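Local atomic coordinates of SAM-dependent methyltransferase (Thiobacillus denitrificans, PDB entry 5EPE), a protein that binds S-adenosyl-L-homocysteine, the spent form of the methyl donor S-adenosyl-L-methionine, and probably acts as a methyltransferase. Residues Ser45-Met50 and Gln69-Gln74; Gly97-Glu102 and Ile123-Gln128; Pro141-Leu146 and Asn159-Phe164. One frame throughout, in Å; residues are numbered along the deposited sequence.

Contact 1: residues Ser45-Met50 and Gln69-Gln74; sequences SGSGEM and QLFTEQ. With SAH (S-adenosyl-L-homocysteine), chain B.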
loop_
_atom_site.group_PDB
_atom_site.type_symbol
_atom_site.label_atom_id
_atom_site.label_comp_id
_atom_site.label_asym_id
_atom_site.label_seq_id
_atom_site.Cartn_x
_atom_site.Cartn_y
_atom_site.Cartn_z
ATOM N N SER A 45 -9.695 -36.464 27.124
ATOM C CA SER A 45 -8.786 -36.057 28.179
ATOM C C SER A 45 -7.273 -36.315 27.936
ATOM O O SER A 45 -6.452 -35.960 28.785
ATOM C CB SER A 45 -9.238 -36.632 29.514
ATOM O OG SER A 45 -9.383 -38.016 29.438
ATOM N N GLY A 46 -6.922 -36.908 26.802
ATOM C CA GLY A 46 -5.536 -37.094 26.421
ATOM C C GLY A 46 -4.834 -37.959 27.434
ATOM O O GLY A 46 -5.343 -39.058 27.783
ATOM N N SER A 47 -3.691 -37.467 27.905
ATOM C CA SER A 47 -2.848 -38.179 28.859
ATOM C C SER A 47 -3.134 -37.735 30.310
ATOM O O SER A 47 -2.329 -37.989 31.216
ATOM C CB SER A 47 -1.367 -38.095 28.451
ATOM O OG SER A 47 -1.138 -38.798 27.224
ATOM N N GLY A 48 -4.284 -37.069 30.494
ATOM C CA GLY A 48 -4.844 -36.753 31.794
ATOM C C GLY A 48 -4.108 -35.673 32.520
ATOM O O GLY A 48 -4.287 -35.525 33.719
ATOM N N GLU A 49 -3.313 -34.870 31.806
ATOM C CA GLU A 49 -2.459 -33.929 32.504
ATOM C C GLU A 49 -3.292 -32.857 33.238
ATOM O O GLU A 49 -2.954 -32.459 34.382
ATOM C CB GLU A 49 -1.430 -33.305 31.582
ATOM C CG GLU A 49 -0.384 -32.479 32.320
ATOM C CD GLU A 49 0.647 -33.294 33.124
ATOM O OE1 GLU A 49 0.615 -34.550 33.113
ATOM O OE2 GLU A 49 1.546 -32.640 33.762
HETATM N N MSE A 50 -4.355 -32.396 32.598
HETATM C CA MSE A 50 -5.210 -31.390 33.210
HETATM C C MSE A 50 -5.857 -31.910 34.492
HETATM O O MSE A 50 -5.719 -31.304 35.531
HETATM C CB MSE A 50 -6.296 -30.965 32.203
HETATM C CG MSE A 50 -7.055 -29.817 32.818
HETATM SE SE MSE A 50 -8.321 -29.138 31.406
HETATM C CE MSE A 50 -9.768 -30.288 31.752
ATOM N N GLN A 69 -5.963 -45.731 23.665
ATOM C CA GLN A 69 -5.604 -46.694 24.685
ATOM C C GLN A 69 -4.302 -46.298 25.344
ATOM O O GLN A 69 -4.184 -46.286 26.571
ATOM C CB GLN A 69 -5.487 -48.098 24.076
ATOM C CG GLN A 69 -5.506 -49.160 25.151
ATOM C CD GLN A 69 -5.492 -50.590 24.595
ATOM O OE1 GLN A 69 -6.295 -50.950 23.723
ATOM N NE2 GLN A 69 -4.591 -51.410 25.113
ATOM N N LEU A 70 -3.337 -45.941 24.508
ATOM C CA LEU A 70 -2.031 -45.451 24.988
ATOM C C LEU A 70 -2.193 -44.271 25.962
ATOM O O LEU A 70 -1.692 -44.323 27.094
ATOM C CB LEU A 70 -1.122 -45.064 23.808
ATOM C CG LEU A 70 0.262 -44.500 24.232
ATOM C CD1 LEU A 70 1.035 -45.512 25.082
ATOM C CD2 LEU A 70 1.080 -44.068 23.028
ATOM N N PHE A 71 -2.902 -43.234 25.523
ATOM C CA PHE A 71 -3.001 -42.016 26.335
ATOM C C PHE A 71 -3.796 -42.277 27.633
ATOM O O PHE A 71 -3.476 -41.736 28.686
ATOM C CB PHE A 71 -3.622 -40.826 25.576
ATOM C CG PHE A 71 -2.935 -40.438 24.270
ATOM C CD1 PHE A 71 -1.602 -40.782 23.977
ATOM C CD2 PHE A 71 -3.644 -39.668 23.327
ATOM C CE1 PHE A 71 -1.015 -40.421 22.769
ATOM C CE2 PHE A 71 -3.047 -39.288 22.117
ATOM C CZ PHE A 71 -1.737 -39.688 21.838
ATOM N N THR A 72 -4.807 -43.133 27.576
ATOM C CA THR A 72 -5.495 -43.590 28.786
ATOM C C THR A 72 -4.525 -44.268 29.789
ATOM O O THR A 72 -4.549 -43.961 30.992
ATOM C CB THR A 72 -6.702 -44.506 28.474
ATOM O OG1 THR A 72 -7.705 -43.768 27.753
ATOM C CG2 THR A 72 -7.324 -45.012 29.772
ATOM N N GLU A 73 -3.686 -45.149 29.287
ATOM C CA GLU A 73 -2.691 -45.821 30.141
ATOM C C GLU A 73 -1.720 -44.824 30.760
ATOM O O GLU A 73 -1.394 -44.931 31.953
ATOM C CB GLU A 73 -1.933 -46.869 29.351
ATOM C CG GLU A 73 -2.808 -48.053 28.965
ATOM C CD GLU A 73 -2.154 -48.974 27.923
ATOM O OE1 GLU A 73 -1.084 -48.620 27.342
ATOM O OE2 GLU A 73 -2.722 -50.068 27.676
ATOM N N GLN A 74 -1.338 -43.796 29.982
ATOM C CA GLN A 74 -0.444 -42.760 30.484
ATOM C C GLN A 74 -1.121 -41.955 31.557
ATOM O O GLN A 74 -0.507 -41.625 32.574
ATOM C CB GLN A 74 0.028 -41.835 29.336
ATOM C CG GLN A 74 0.915 -42.593 28.312
ATOM C CD GLN A 74 1.357 -41.755 27.139
ATOM O OE1 GLN A 74 0.817 -40.648 26.880
ATOM N NE2 GLN A 74 2.381 -42.249 26.424
HETATM N N SAH B . -7.457 -32.596 26.105
HETATM C CA SAH B . -6.178 -33.374 25.893
HETATM C CB SAH B . -6.191 -34.056 24.538
HETATM C CG SAH B . -6.331 -33.167 23.289
HETATM S SD SAH B . -5.941 -34.012 21.778
HETATM C C SAH B . -4.939 -32.519 26.037
HETATM O O SAH B . -5.028 -31.283 25.904
HETATM O OXT SAH B . -3.823 -33.024 26.279
HETATM C "C5'" SAH B . -7.495 -34.759 21.208
HETATM C "C4'" SAH B . -7.833 -36.000 22.038
HETATM O "O4'" SAH B . -9.140 -36.479 21.689
HETATM C "C3'" SAH B . -6.861 -37.179 21.844
HETATM O "O3'" SAH B . -6.353 -37.552 23.139
HETATM C "C2'" SAH B . -7.703 -38.304 21.237
HETATM O "O2'" SAH B . -7.365 -39.585 21.748
HETATM C "C1'" SAH B . -9.075 -37.923 21.723
HETATM N N9 SAH B . -10.264 -38.389 20.992
HETATM C C8 SAH B . -10.467 -38.357 19.640
HETATM N N7 SAH B . -11.675 -38.778 19.337
HETATM C C5 SAH B . -12.271 -39.090 20.565
HETATM C C6 SAH B . -13.545 -39.605 20.920
HETATM N N6 SAH B . -14.473 -39.877 19.974
HETATM N N1 SAH B . -13.846 -39.798 22.229
HETATM C C2 SAH B . -12.897 -39.520 23.155
HETATM N N3 SAH B . -11.655 -39.052 22.922
HETATM C C4 SAH B . -11.402 -38.845 21.588
#
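S47 and Q74 meet through their polar ends. The hydroxyl OG of S47 donates to OE1 of Q74 over 2.7 Å, reaching the amide oxygen in the carbonyl plane at a C=O...OG angle of 152°. The Q74 chain, extended beyond CG (chi2 178°), runs past the serine, its CB and CD about equally far from OG, and OE1 closes on the hydroxyl. H17 also bonds S47 OG, and S12 bonds Q74 NE2, tying the N-terminal part of the chain to the pair.

Beside this bond, F71 offers CB to the loop: F71 CB lies 3.3 Å from G46 O and 3.6 Å from S47 OG, while the ring leads on to the ligand. The loop is the glycine-rich turn that follows the first strand of a Rossmann-like methyltransferase domain, here a type II' turn from S45 to G48. G46 sits in it at positive phi (62°), and a side chain there would collide with the amino-acid part of S-adenosyl-L-homocysteine. The ribose hydroxyl O3' approaches the edge of the F71 ring, near its plane, with F71 CD2 3.4 Å from O3'. G46 CA is also 3.4 Å from O3' of the ligand, and the F71 ring stacks with that of H17.

Contact 2: residues Gly97-Glu102 and Ile123-Gln128; sequences GYVSDE and ITLLAQ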
loop_
_atom_site.group_PDB
_atom_site.type_symbol
_atom_site.label_atom_id
_atom_site.label_comp_id
_atom_site.label_asym_id
_atom_site.label_seq_id
_atom_site.Cartn_x
_atom_site.Cartn_y
_atom_site.Cartn_z
ATOM N N GLY A 97 -21.773 -38.308 22.839
ATOM C CA GLY A 97 -22.997 -38.476 23.625
ATOM C C GLY A 97 -22.807 -38.744 25.119
ATOM O O GLY A 97 -23.772 -39.101 25.786
ATOM N N TYR A 98 -21.601 -38.566 25.656
ATOM C CA TYR A 98 -21.345 -38.880 27.056
ATOM C C TYR A 98 -22.008 -37.806 27.939
ATOM O O TYR A 98 -21.726 -36.593 27.827
ATOM C CB TYR A 98 -19.842 -39.015 27.390
ATOM C CG TYR A 98 -19.624 -39.476 28.839
ATOM C CD1 TYR A 98 -19.753 -38.576 29.916
ATOM C CD2 TYR A 98 -19.354 -40.826 29.140
ATOM C CE1 TYR A 98 -19.588 -38.983 31.224
ATOM C CE2 TYR A 98 -19.197 -41.247 30.470
ATOM C CZ TYR A 98 -19.320 -40.313 31.495
ATOM O OH TYR A 98 -19.181 -40.696 32.798
ATOM N N VAL A 99 -22.877 -38.277 28.825
ATOM C CA VAL A 99 -23.496 -37.447 29.846
ATOM C C VAL A 99 -23.275 -38.058 31.242
ATOM O O VAL A 99 -23.551 -39.239 31.483
ATOM C CB VAL A 99 -24.986 -37.279 29.578
ATOM C CG1 VAL A 99 -25.619 -36.375 30.654
ATOM C CG2 VAL A 99 -25.218 -36.709 28.167
ATOM N N SER A 100 -22.796 -37.224 32.152
ATOM C CA SER A 100 -22.503 -37.622 33.514
ATOM C C SER A 100 -23.803 -37.802 34.319
ATOM O O SER A 100 -24.777 -37.044 34.146
ATOM C CB SER A 100 -21.632 -36.562 34.182
ATOM O OG SER A 100 -21.174 -37.045 35.432
ATOM N N ASP A 101 -23.808 -38.818 35.190
ATOM C CA ASP A 101 -24.908 -39.006 36.146
ATOM C C ASP A 101 -24.902 -37.977 37.257
ATOM O O ASP A 101 -25.907 -37.326 37.480
ATOM C CB ASP A 101 -24.843 -40.380 36.764
ATOM C CG ASP A 101 -25.236 -41.457 35.786
ATOM O OD1 ASP A 101 -26.340 -41.338 35.187
ATOM O OD2 ASP A 101 -24.451 -42.432 35.624
ATOM N N GLU A 102 -23.789 -37.834 37.959
ATOM C CA GLU A 102 -23.656 -36.748 38.922
ATOM C C GLU A 102 -23.249 -35.480 38.101
ATOM O O GLU A 102 -22.451 -35.568 37.178
ATOM C CB GLU A 102 -22.638 -37.105 40.033
ATOM N N ILE A 123 -20.613 -27.869 23.210
ATOM C CA ILE A 123 -21.149 -27.069 24.291
ATOM C C ILE A 123 -22.504 -27.634 24.746
ATOM O O ILE A 123 -22.758 -27.781 25.936
ATOM C CB ILE A 123 -21.283 -25.561 23.889
ATOM C CG1 ILE A 123 -19.892 -24.918 23.765
ATOM C CG2 ILE A 123 -22.128 -24.814 24.914
ATOM C CD1 ILE A 123 -19.838 -23.530 23.085
ATOM N N THR A 124 -23.382 -27.946 23.799
ATOM C CA THR A 124 -24.696 -28.496 24.141
ATOM C C THR A 124 -24.551 -29.822 24.874
ATOM O O THR A 124 -25.288 -30.050 25.851
ATOM C CB THR A 124 -25.557 -28.671 22.896
ATOM O OG1 THR A 124 -25.652 -27.387 22.312
ATOM C CG2 THR A 124 -26.923 -29.188 23.200
ATOM N N LEU A 125 -23.605 -30.675 24.444
ATOM C CA LEU A 125 -23.389 -31.940 25.134
ATOM C C LEU A 125 -22.898 -31.740 26.594
ATOM O O LEU A 125 -23.419 -32.366 27.526
ATOM C CB LEU A 125 -22.388 -32.802 24.390
ATOM C CG LEU A 125 -21.996 -34.145 25.014
ATOM C CD1 LEU A 125 -23.160 -35.110 25.072
ATOM C CD2 LEU A 125 -20.877 -34.749 24.202
ATOM N N LEU A 126 -21.874 -30.921 26.762
ATOM C CA LEU A 126 -21.243 -30.662 28.061
ATOM C C LEU A 126 -22.260 -30.054 29.030
ATOM O O LEU A 126 -22.288 -30.385 30.223
ATOM C CB LEU A 126 -20.004 -29.732 27.883
ATOM C CG LEU A 126 -18.807 -30.354 27.143
ATOM C CD1 LEU A 126 -17.755 -29.299 26.902
ATOM C CD2 LEU A 126 -18.203 -31.486 27.964
ATOM N N ALA A 127 -23.088 -29.151 28.518
ATOM C CA ALA A 127 -24.190 -28.551 29.299
ATOM C C ALA A 127 -25.109 -29.569 29.976
ATOM O O ALA A 127 -25.645 -29.301 31.049
ATOM C CB ALA A 127 -25.001 -27.626 28.411
ATOM N N GLN A 128 -25.281 -30.743 29.370
ATOM C CA GLN A 128 -26.102 -31.783 29.963
ATOM C C GLN A 128 -25.523 -32.368 31.240
ATOM O O GLN A 128 -26.272 -32.968 32.029
ATOM C CB GLN A 128 -26.353 -32.898 28.974
ATOM C CG GLN A 128 -27.150 -32.398 27.787
ATOM C CD GLN A 128 -27.537 -33.530 26.885
ATOM O OE1 GLN A 128 -27.097 -33.616 25.772
ATOM N NE2 GLN A 128 -28.301 -34.425 27.392
HETATM O O HOH W 1 -21.823 -34.095 28.923
HETATM O O HOH W 2 -26.361 -35.010 34.193
#
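L125 and V99 carry a surface contact in which a loop without regular structure, on its way from strand 88-92 to strand 104-110, lies against the C-terminal part of helix 119-127. The packing is apolar and the polar link is made by water. L125 has the largest share: its CG stands anti to the backbone N (chi1 177°), and its methyl groups are laid on the backbone of G97 and Y98. CD1 does most of the touching, with L125 CD1 3.4 Å from Y98 O and 3.7 Å from G97 C, while CD2 faces the amide nitrogen atoms of the same two residues. G97, at positive phi, meets the leucine through its backbone; a side chain here would point away from it.

V99 divides its two methyl groups. CG2 meets the leucine, V99 CG2 lying 4.0 Å from L125 CD1, and also touches the amide end of Q128 at 3.9 Å from Q128 NE2. V99 CG1 rests against the backbone of Q128, 3.7 Å from Q128 O, and against its CB. The two side chains V99 and Q128 run at about a right angle, so the valine bears on the flank of the glutamine.

Two waters join the backbones. One donates to Y98 O and to L125 O, at 2.7 Å from each; the other donates to S100 O and Q128 O, and K103 adds a further bond to Q128 O. S129 binds the amide N of S100. Inward, Y98 and L125 both touch L43 of strand 39-43. A loop after the third strand, continuing from the ligand-binding D94 and A95, packed on the helix that links the fourth strand to the fifth, is in keeping with the Rossmann-like methyltransferase fold.

Contact 3: residues Pro141-Leu146 and Asn159-Phe164; sequences PFWRKL and NTISDF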
loop_
_atom_site.group_PDB
_atom_site.type_symbol
_atom_site.label_atom_id
_atom_site.label_comp_id
_atom_site.label_asym_id
_atom_site.label_seq_id
_atom_site.Cartn_x
_atom_site.Cartn_y
_atom_site.Cartn_z
ATOM N N PRO A 141 -8.894 -23.617 18.317
ATOM C CA PRO A 141 -8.162 -22.694 17.466
ATOM C C PRO A 141 -8.940 -21.510 16.947
ATOM O O PRO A 141 -10.199 -21.480 16.914
ATOM C CB PRO A 141 -7.632 -23.587 16.316
ATOM C CG PRO A 141 -8.574 -24.766 16.284
ATOM C CD PRO A 141 -9.339 -24.812 17.577
ATOM N N PHE A 142 -8.180 -20.473 16.600
ATOM C CA PHE A 142 -8.715 -19.255 16.011
ATOM C C PHE A 142 -7.590 -18.621 15.199
ATOM O O PHE A 142 -6.439 -19.086 15.308
ATOM C CB PHE A 142 -9.315 -18.340 17.106
ATOM C CG PHE A 142 -8.326 -17.862 18.107
ATOM C CD1 PHE A 142 -7.590 -16.731 17.898
ATOM C CD2 PHE A 142 -8.080 -18.602 19.256
ATOM C CE1 PHE A 142 -6.631 -16.319 18.787
ATOM C CE2 PHE A 142 -7.135 -18.163 20.191
ATOM C CZ PHE A 142 -6.388 -17.036 19.944
ATOM N N TRP A 143 -7.862 -17.605 14.374
ATOM C CA TRP A 143 -6.776 -16.905 13.665
ATOM C C TRP A 143 -6.098 -15.868 14.572
ATOM O O TRP A 143 -6.720 -14.956 15.075
ATOM C CB TRP A 143 -7.277 -16.224 12.378
ATOM C CG TRP A 143 -7.769 -17.163 11.339
ATOM C CD1 TRP A 143 -9.031 -17.148 10.732
ATOM C CD2 TRP A 143 -7.078 -18.284 10.755
ATOM N NE1 TRP A 143 -9.116 -18.164 9.790
ATOM C CE2 TRP A 143 -7.948 -18.869 9.795
ATOM C CE3 TRP A 143 -5.790 -18.818 10.897
ATOM C CZ2 TRP A 143 -7.596 -20.017 9.059
ATOM C CZ3 TRP A 143 -5.438 -19.964 10.128
ATOM C CH2 TRP A 143 -6.346 -20.543 9.254
ATOM N N ARG A 144 -4.806 -16.071 14.826
ATOM C CA ARG A 144 -3.963 -15.077 15.480
ATOM C C ARG A 144 -3.805 -13.879 14.548
ATOM O O ARG A 144 -3.820 -12.762 15.010
ATOM C CB ARG A 144 -2.576 -15.708 15.769
ATOM C CG ARG A 144 -1.546 -14.779 16.326
ATOM C CD ARG A 144 -0.259 -15.523 16.648
ATOM N NE ARG A 144 0.709 -14.580 17.179
ATOM C CZ ARG A 144 1.591 -13.873 16.500
ATOM N NH1 ARG A 144 1.704 -13.910 15.167
ATOM N NH2 ARG A 144 2.345 -13.036 17.195
ATOM N N LYS A 145 -3.656 -14.155 13.270
ATOM C CA LYS A 145 -3.900 -13.160 12.234
ATOM C C LYS A 145 -4.390 -13.827 11.018
ATOM O O LYS A 145 -4.237 -14.999 10.834
ATOM C CB LYS A 145 -2.662 -12.303 11.941
ATOM C CG LYS A 145 -1.519 -13.030 11.402
ATOM C CD LYS A 145 -0.247 -12.192 11.635
ATOM C CE LYS A 145 0.879 -12.745 10.809
ATOM N NZ LYS A 145 2.189 -12.236 11.320
ATOM N N LEU A 146 -4.964 -13.046 10.155
ATOM C CA LEU A 146 -5.707 -13.557 9.064
ATOM C C LEU A 146 -4.741 -14.050 7.996
ATOM O O LEU A 146 -3.860 -13.317 7.620
ATOM C CB LEU A 146 -6.634 -12.456 8.538
ATOM C CG LEU A 146 -7.865 -12.942 7.825
ATOM C CD1 LEU A 146 -8.793 -13.731 8.762
ATOM C CD2 LEU A 146 -8.587 -11.736 7.275
ATOM N N ASN A 159 -9.885 -26.364 6.176
ATOM C CA ASN A 159 -10.145 -26.432 4.723
ATOM C C ASN A 159 -10.145 -25.056 4.052
ATOM O O ASN A 159 -9.712 -24.900 2.899
ATOM C CB ASN A 159 -11.513 -27.027 4.401
ATOM C CG ASN A 159 -11.735 -28.373 5.009
ATOM O OD1 ASN A 159 -12.740 -28.583 5.664
ATOM N ND2 ASN A 159 -10.838 -29.294 4.778
ATOM N N THR A 160 -10.727 -24.082 4.746
ATOM C CA THR A 160 -10.858 -22.727 4.236
ATOM C C THR A 160 -10.556 -21.729 5.358
ATOM O O THR A 160 -10.556 -22.087 6.558
ATOM C CB THR A 160 -12.277 -22.444 3.677
ATOM O OG1 THR A 160 -13.252 -22.629 4.711
ATOM C CG2 THR A 160 -12.596 -23.393 2.587
ATOM N N ILE A 161 -10.323 -20.485 4.955
ATOM C CA ILE A 161 -10.118 -19.423 5.936
ATOM C C ILE A 161 -11.341 -19.287 6.839
ATOM O O ILE A 161 -11.174 -19.074 8.002
ATOM C CB ILE A 161 -9.718 -18.094 5.274
ATOM C CG1 ILE A 161 -8.286 -18.232 4.776
ATOM C CG2 ILE A 161 -9.722 -16.914 6.253
ATOM C CD1 ILE A 161 -7.794 -17.042 3.965
ATOM N N SER A 162 -12.549 -19.449 6.276
ATOM C CA SER A 162 -13.776 -19.322 7.057
ATOM C C SER A 162 -13.952 -20.383 8.167
ATOM O O SER A 162 -14.872 -20.227 8.981
ATOM C CB SER A 162 -14.996 -19.285 6.116
ATOM O OG SER A 162 -15.053 -20.418 5.286
ATOM N N ASP A 163 -13.085 -21.425 8.235
ATOM C CA ASP A 163 -13.158 -22.440 9.308
ATOM C C ASP A 163 -12.867 -21.842 10.664
ATOM O O ASP A 163 -13.372 -22.343 11.656
ATOM C CB ASP A 163 -12.228 -23.650 9.092
ATOM C CG ASP A 163 -12.806 -24.675 8.145
ATOM O OD1 ASP A 163 -14.024 -24.896 8.158
ATOM O OD2 ASP A 163 -12.062 -25.238 7.323
ATOM N N PHE A 164 -12.064 -20.783 10.716
ATOM C CA PHE A 164 -11.678 -20.114 11.970
ATOM C C PHE A 164 -11.965 -18.638 11.867
ATOM O O PHE A 164 -12.210 -18.123 10.771
ATOM C CB PHE A 164 -10.185 -20.313 12.341
ATOM C CG PHE A 164 -9.761 -21.772 12.433
ATOM C CD1 PHE A 164 -10.549 -22.715 13.074
ATOM C CD2 PHE A 164 -8.581 -22.192 11.868
ATOM C CE1 PHE A 164 -10.211 -24.083 13.100
ATOM C CE2 PHE A 164 -8.216 -23.568 11.929
ATOM C CZ PHE A 164 -9.043 -24.482 12.510
#
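In W143 and F164 chi1 (-65° and -56°) sets each CG anti to the carbonyl carbon, beside its own backbone N, and the two side chains then cross at about a right angle. CB of F164 sits over one face of the indole, 3.6 Å from the centroid of the five-membered ring of W143. Beyond it the phenyl ring turns its edge to the six-membered ring, a T-shaped pair with planes at 68°, in which F164 CD2 comes 3.7 Å from W143 CZ2. Over a face of the F164 ring lies P141, whose CB makes a CH-pi contact and whose CG is 3.6 Å from F164 CE1.

The rotation of the indole is fixed at its rim: W143 NE1 donates to I161 O over 2.9 Å, nearly straight, with the acceptor in the ring plane and the N-H directed at a lone pair. An alanine in place of W143 removes the donor to I161 O and the indole under F164 CB, and would probably open a gap beside F164 and let its side chain shift. L146 CD1 adds a contact with I161 CG2, and D163 forms a salt bridge with R175 of a second subunit.

The pair thus joins the end of strand 134-143 to the short 3-10 turn ahead of helix 167-177, with A153 of helix 150-155 touching W143 and L238 of strand 238-247 meeting both aromatic side chains.

In the fold
The three contacts follow one another along the chain, each closing before the next opens, and none touches another. Contacts 1 and 2 both belong to the methyltransferase domain, their centres about 20 Å apart; contact 3 has its centre about 28 Å from either. All three border the same mixed sheet: contact 1 beside strands 39-43 and 61-66, contact 2 where the loop joining strands 88-92 and 104-110 meets helix 119-127, contact 3 at the end of strand 134-143. Contacts 1 and 3 fall on opposite sides of the chain's centre. Contact 1 supplies part of the S-adenosyl-L-homocysteine pocket, while contact 3 meets neighbouring subunits of the assembly.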